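Local coordinates for protein imidazolonepropionase (Unidentified, PDB 2Q09) that catalyses the hydrolytic opening of the imidazolone ring of imidazolone-5-propanoate to give N-formimidoyl-L-glutamate, the third step of histidine degradation, at residues Gly241-Leu246 / Leu261-Leu266; Gly281-Leu286 / Gly309-Val314. One frame throughout, in Å; residues are numbered along the deposited sequence.

Contact 1: residues Gly241-Leu246 / Leu261-Leu266. With FE (Fe (III) ion), chain B; DI6 (3-[(4S)-2,5-dioxoimidazolidin-4-yl]propanoic acid), chain C.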
loop_
_atom_site.group_PDB
_atom_site.type_symbol
_atom_site.label_atom_id
_atom_site.label_comp_id
_atom_site.label_asym_id
_atom_site.label_seq_id
_atom_site.Cartn_x
_atom_site.Cartn_y
_atom_site.Cartn_z
ATOM N N GLY A 241 -3.843 6.449 8.853
ATOM C CA GLY A 241 -4.640 7.577 8.408
ATOM C C GLY A 241 -4.103 8.408 7.261
ATOM O O GLY A 241 -2.891 8.482 7.034
ATOM N N HIS A 242 -5.028 9.017 6.525
ATOM C CA HIS A 242 -4.683 9.909 5.422
ATOM C C HIS A 242 -4.441 11.242 6.122
ATOM O O HIS A 242 -5.389 11.971 6.414
ATOM C CB HIS A 242 -5.859 10.053 4.451
ATOM C CG HIS A 242 -5.999 8.919 3.482
ATOM N ND1 HIS A 242 -6.288 7.629 3.868
ATOM C CD2 HIS A 242 -5.925 8.901 2.129
ATOM C CE1 HIS A 242 -6.392 6.863 2.792
ATOM N NE2 HIS A 242 -6.178 7.611 1.726
HETATM N N MSE A 243 -3.179 11.563 6.396
HETATM C CA MSE A 243 -2.864 12.794 7.116
HETATM C C MSE A 243 -2.095 13.891 6.388
HETATM O O MSE A 243 -1.274 13.630 5.503
HETATM C CB MSE A 243 -2.091 12.454 8.390
HETATM C CG MSE A 243 -2.846 12.752 9.670
HETATM SE SE MSE A 243 -4.470 11.739 9.760
HETATM C CE MSE A 243 -3.704 10.062 10.236
ATOM N N ASP A 244 -2.385 15.125 6.792
ATOM C CA ASP A 244 -1.723 16.311 6.264
ATOM C C ASP A 244 -1.572 16.396 4.749
ATOM O O ASP A 244 -0.528 16.827 4.252
ATOM C CB ASP A 244 -0.343 16.446 6.915
ATOM C CG ASP A 244 -0.412 16.460 8.434
ATOM O OD1 ASP A 244 -1.226 17.231 8.984
ATOM O OD2 ASP A 244 0.353 15.708 9.079
ATOM N N GLN A 245 -2.601 15.990 4.014
ATOM C CA GLN A 245 -2.539 16.057 2.559
ATOM C C GLN A 245 -2.875 17.468 2.065
ATOM O O GLN A 245 -2.225 17.980 1.152
ATOM C CB GLN A 245 -3.501 15.039 1.930
ATOM C CG GLN A 245 -3.490 15.025 0.406
ATOM C CD GLN A 245 -4.518 14.068 -0.182
ATOM O OE1 GLN A 245 -5.527 13.761 0.450
ATOM N NE2 GLN A 245 -4.270 13.607 -1.405
ATOM N N LEU A 246 -3.891 18.087 2.670
ATOM C CA LEU A 246 -4.310 19.430 2.275
ATOM C C LEU A 246 -4.014 20.480 3.349
ATOM O O LEU A 246 -3.866 21.663 3.042
ATOM C CB LEU A 246 -5.810 19.439 1.936
ATOM C CG LEU A 246 -6.304 18.449 0.869
ATOM C CD1 LEU A 246 -7.808 18.581 0.703
ATOM C CD2 LEU A 246 -5.592 18.702 -0.453
ATOM N N LEU A 261 0.118 2.326 12.399
ATOM C CA LEU A 261 1.109 1.591 11.622
ATOM C C LEU A 261 1.800 2.586 10.688
ATOM O O LEU A 261 2.999 2.483 10.416
ATOM C CB LEU A 261 0.435 0.499 10.787
ATOM C CG LEU A 261 -0.166 -0.704 11.519
ATOM C CD1 LEU A 261 -0.955 -1.557 10.546
ATOM C CD2 LEU A 261 0.944 -1.512 12.162
ATOM N N SER A 262 1.030 3.561 10.212
ATOM C CA SER A 262 1.564 4.567 9.299
ATOM C C SER A 262 0.615 5.747 9.131
ATOM O O SER A 262 -0.570 5.661 9.467
ATOM C CB SER A 262 1.785 3.950 7.915
ATOM O OG SER A 262 0.529 3.747 7.275
ATOM N N VAL A 263 1.156 6.851 8.625
ATOM C CA VAL A 263 0.377 8.050 8.326
ATOM C C VAL A 263 0.728 8.285 6.866
ATOM O O VAL A 263 1.897 8.191 6.488
ATOM C CB VAL A 263 0.784 9.266 9.194
ATOM C CG1 VAL A 263 0.200 9.114 10.593
ATOM C CG2 VAL A 263 2.289 9.389 9.267
ATOM N N ASP A 264 -0.272 8.586 6.042
ATOM C CA ASP A 264 -0.029 8.739 4.609
ATOM C C ASP A 264 -0.347 10.101 3.983
ATOM O O ASP A 264 -1.314 10.753 4.355
ATOM C CB ASP A 264 -0.790 7.636 3.863
ATOM C CG ASP A 264 -0.616 6.257 4.504
ATOM O OD1 ASP A 264 -0.884 5.247 3.826
ATOM O OD2 ASP A 264 -0.230 6.168 5.689
ATOM N N HIS A 265 0.478 10.483 3.001
ATOM C CA HIS A 265 0.427 11.756 2.259
ATOM C C HIS A 265 1.439 12.703 2.898
ATOM O O HIS A 265 2.548 12.860 2.389
ATOM C CB HIS A 265 -0.979 12.361 2.253
ATOM C CG HIS A 265 -1.887 11.746 1.233
ATOM N ND1 HIS A 265 -1.625 11.803 -0.121
ATOM C CD2 HIS A 265 -3.040 11.050 1.369
ATOM C CE1 HIS A 265 -2.580 11.167 -0.776
ATOM N NE2 HIS A 265 -3.449 10.700 0.102
ATOM N N LEU A 266 1.057 13.347 4.000
ATOM C CA LEU A 266 1.972 14.205 4.746
ATOM C C LEU A 266 2.526 15.477 4.103
ATOM O O LEU A 266 3.524 16.011 4.588
ATOM C CB LEU A 266 3.151 13.348 5.224
ATOM C CG LEU A 266 2.922 12.204 6.223
ATOM C CD1 LEU A 266 1.555 11.569 6.047
ATOM C CD2 LEU A 266 4.015 11.173 6.041
HETATM FE FE FE B . -5.495 7.073 -0.436
HETATM N N1 DI6 C . -7.135 11.578 -0.510
HETATM C C2 DI6 C . -7.015 11.333 -1.832
HETATM O O2 DI6 C . -6.258 11.877 -2.615
HETATM C C3 DI6 C . -8.028 10.205 -2.147
HETATM N N4 DI6 C . -8.646 9.963 -0.824
HETATM C C5 DI6 C . -8.064 10.798 0.060
HETATM O O5 DI6 C . -8.345 10.832 1.249
HETATM C C6 DI6 C . -9.043 10.659 -3.186
HETATM C C7 DI6 C . -10.067 9.575 -3.529
HETATM C C8 DI6 C . -11.111 9.979 -4.580
HETATM O O9 DI6 C . -11.760 9.064 -5.125
HETATM O O10 DI6 C . -11.293 11.189 -4.870
HETATM O O HOH W 1 -5.325 9.299 -1.423
#

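Contact 2: residues Gly281-Leu286 / Gly309-Val314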
loop_
_atom_site.group_PDB
_atom_site.type_symbol
_atom_site.label_atom_id
_atom_site.label_comp_id
_atom_site.label_asym_id
_atom_site.label_seq_id
_atom_site.Cartn_x
_atom_site.Cartn_y
_atom_site.Cartn_z
ATOM N N GLY A 281 7.663 5.047 16.287
ATOM C CA GLY A 281 8.005 4.125 15.215
ATOM C C GLY A 281 6.951 3.997 14.128
ATOM O O GLY A 281 6.750 2.914 13.578
ATOM N N VAL A 282 6.283 5.099 13.816
ATOM C CA VAL A 282 5.255 5.106 12.786
ATOM C C VAL A 282 5.932 5.260 11.421
ATOM O O VAL A 282 6.937 5.958 11.296
ATOM C CB VAL A 282 4.263 6.281 13.020
ATOM C CG1 VAL A 282 3.186 6.296 11.950
ATOM C CG2 VAL A 282 3.635 6.152 14.410
ATOM N N VAL A 283 5.396 4.598 10.402
ATOM C CA VAL A 283 5.970 4.711 9.068
ATOM C C VAL A 283 5.296 5.866 8.333
ATOM O O VAL A 283 4.080 6.054 8.436
ATOM C CB VAL A 283 5.769 3.418 8.250
ATOM C CG1 VAL A 283 6.252 3.620 6.817
ATOM C CG2 VAL A 283 6.533 2.266 8.892
ATOM N N ALA A 284 6.086 6.651 7.608
ATOM C CA ALA A 284 5.541 7.763 6.838
ATOM C C ALA A 284 5.391 7.260 5.403
ATOM O O ALA A 284 6.377 6.895 4.758
ATOM C CB ALA A 284 6.492 8.966 6.887
ATOM N N THR A 285 4.161 7.234 4.903
ATOM C CA THR A 285 3.934 6.748 3.553
ATOM C C THR A 285 3.788 7.884 2.546
ATOM O O THR A 285 2.891 8.721 2.650
ATOM C CB THR A 285 2.689 5.843 3.488
ATOM O OG1 THR A 285 2.865 4.729 4.373
ATOM C CG2 THR A 285 2.498 5.300 2.061
ATOM N N LEU A 286 4.692 7.912 1.580
ATOM C CA LEU A 286 4.678 8.933 0.538
ATOM C C LEU A 286 3.832 8.461 -0.638
ATOM O O LEU A 286 3.936 7.311 -1.073
ATOM C CB LEU A 286 6.107 9.217 0.082
ATOM C CG LEU A 286 7.041 9.661 1.223
ATOM C CD1 LEU A 286 8.456 9.831 0.691
ATOM C CD2 LEU A 286 6.535 10.981 1.823
ATOM N N GLY A 309 15.146 10.203 10.912
ATOM C CA GLY A 309 15.210 8.755 10.804
ATOM C C GLY A 309 13.866 8.056 10.668
ATOM O O GLY A 309 13.755 6.863 10.944
ATOM N N VAL A 310 12.840 8.786 10.246
ATOM C CA VAL A 310 11.522 8.179 10.083
ATOM C C VAL A 310 11.513 7.382 8.784
ATOM O O VAL A 310 11.778 7.924 7.713
ATOM C CB VAL A 310 10.412 9.244 10.026
ATOM C CG1 VAL A 310 9.061 8.587 9.743
ATOM C CG2 VAL A 310 10.346 9.993 11.344
ATOM N N PRO A 311 11.228 6.073 8.864
ATOM C CA PRO A 311 11.198 5.243 7.656
ATOM C C PRO A 311 10.091 5.705 6.712
ATOM O O PRO A 311 8.977 5.995 7.139
ATOM C CB PRO A 311 10.958 3.844 8.207
ATOM C CG PRO A 311 10.181 4.095 9.464
ATOM C CD PRO A 311 10.897 5.283 10.061
HETATM N N MSE A 312 10.406 5.796 5.425
HETATM C CA MSE A 312 9.429 6.256 4.450
HETATM C C MSE A 312 9.062 5.171 3.452
HETATM O O MSE A 312 9.926 4.621 2.754
HETATM C CB MSE A 312 9.969 7.472 3.687
HETATM C CG MSE A 312 10.435 8.630 4.576
HETATM SE SE MSE A 312 11.197 10.047 3.482
HETATM C CE MSE A 312 12.875 9.235 3.047
ATOM N N ALA A 313 7.778 4.850 3.399
ATOM C CA ALA A 313 7.303 3.861 2.449
ATOM C C ALA A 313 6.830 4.641 1.226
ATOM O O ALA A 313 6.567 5.843 1.316
ATOM C CB ALA A 313 6.140 3.056 3.049
ATOM N N VAL A 314 6.749 3.964 0.088
ATOM C CA VAL A 314 6.275 4.587 -1.142
ATOM C C VAL A 314 5.149 3.699 -1.666
ATOM O O VAL A 314 5.296 2.472 -1.701
ATOM C CB VAL A 314 7.383 4.667 -2.212
ATOM C CG1 VAL A 314 6.784 5.130 -3.539
ATOM C CG2 VAL A 314 8.473 5.642 -1.770
#

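Contact 1: residues Gly241-Leu246 / Leu261-Leu266
His242 and Asp264 pair side by side on parallel strands of the amidohydrolase TIM barrel, in a beta-alpha-beta unit whose helix 251-257 covers Met243 and Val263. The tightly packed parts are the backbone ladder and the stack of Gln245 on His265. Asp264 N binds Gly241 O at 2.8 Å with an angle of 166° at the hydrogen, Met243 N reaches Asp264 O, and Leu266 N, just past the end of its strand, closes on Met243 O. Toward the start of the strands the pairing loosens: Gly241 N to Ser262 O is a weak bond of 3.4 Å. On the helix-covered side, Met243 CE and Val263 CG1 touch at 4.0 Å, the two side chains crossing at about a right angle.

The His242 and Asp264 side chains share the other face, that of the metal. NE2 of His242 binds iron(III) at 2.3 Å, alongside His72, His74 and Asp317, while Asp264 acts in the second shell, its OD1 hydrogen-bonded to ND1 of His72 and its OD2 receiving Ser262 OG on the syn lone pair.

Beyond the strand ends the side chains face bound water and inhibitor in a site that is still buried. With CG anti to the backbone N (chi1 -179°), Gln245 CG sits over the His265 ring, a CH-pi contact 3.9 Å from the centroid; the amide follows along the extended chain, its plane 20° from the ring's and NE2 toward the rim. OE1 receives N1 of DI6 and NE2 gives a nearly straight bond to O2. In the ring plane of His265, NE2 meets the iron-bound water at 2.8 Å.

Contact 2: residues Gly281-Leu286 / Gly309-Val314
Ala313 CB is the small bump between two larger side chains of the neighbouring strand: it lies 3.8 Å from Val283 CG1 and 3.9 Å from Thr285 OG1. Thr285 and Ala313 lie on one face of the parallel pair 283-286 and 312-314, whose segment axes approach to 4.5 Å at an angle of 33°, and Val283 stands at its side. The two branches of Val283 meet different neighbours: CG1, anti to the backbone N (chi1 174°), lies against Pro311 O and Ala313 CB, while CG2 meets Pro311 CG at 4.1 Å, the two side chains crossing obliquely.

On the reverse face the short side chain is Ala284. The CG1 branch of Val310 fills the hollow beside it, 3.9 Å from Ala284 CB and also against Val282 O, and Leu305 of helix 302-307 packs on both residues. Further along, Leu286 reaches across with CD1 to the selenium of selenomethionine Met312, SE, at 3.9 Å. The Met312 chain bends at its last torsion, and its end leads away from the pair, where the side chain touches Val302 and Arg306 of that helix.

Three backbone bonds fix this register: Ala284 N to Pro311 O, Ala313 N to Ala284 O at 2.8 Å, and Leu286 N to Ala313 O. The last is nearly straight at its hydrogen (171°). Both segments begin at a glycine closing a helix in a Schellman motif, Gly281 and Gly309, so in each segment the chain leaves a helix and enters a strand within three residues, as in the alternating helix-strand course of the TIM barrel.

Contacts 1 and 2 are two seams of the same barrel wall, their centres about 10 Å apart, separated by the seam between strands 262-265 and 283-286. Probable hydrogen bonds join them: Thr285 N lies 2.9 Å from Val263 O, and His265 N lies 3.0 Å from Thr285 O. Leu266 CD2 packs on Ala284 CB at 3.4 Å. Contact 1 supplies the metal ligand His242 and the pocket residues Gln245 and His265. Contact 2 stands one step back: the Thr285 side chain is about 9 Å from the iron and about 12 Å from the inhibitor, but touches Asp264 and comes within about 4 Å of the side chain of the metal ligand His72.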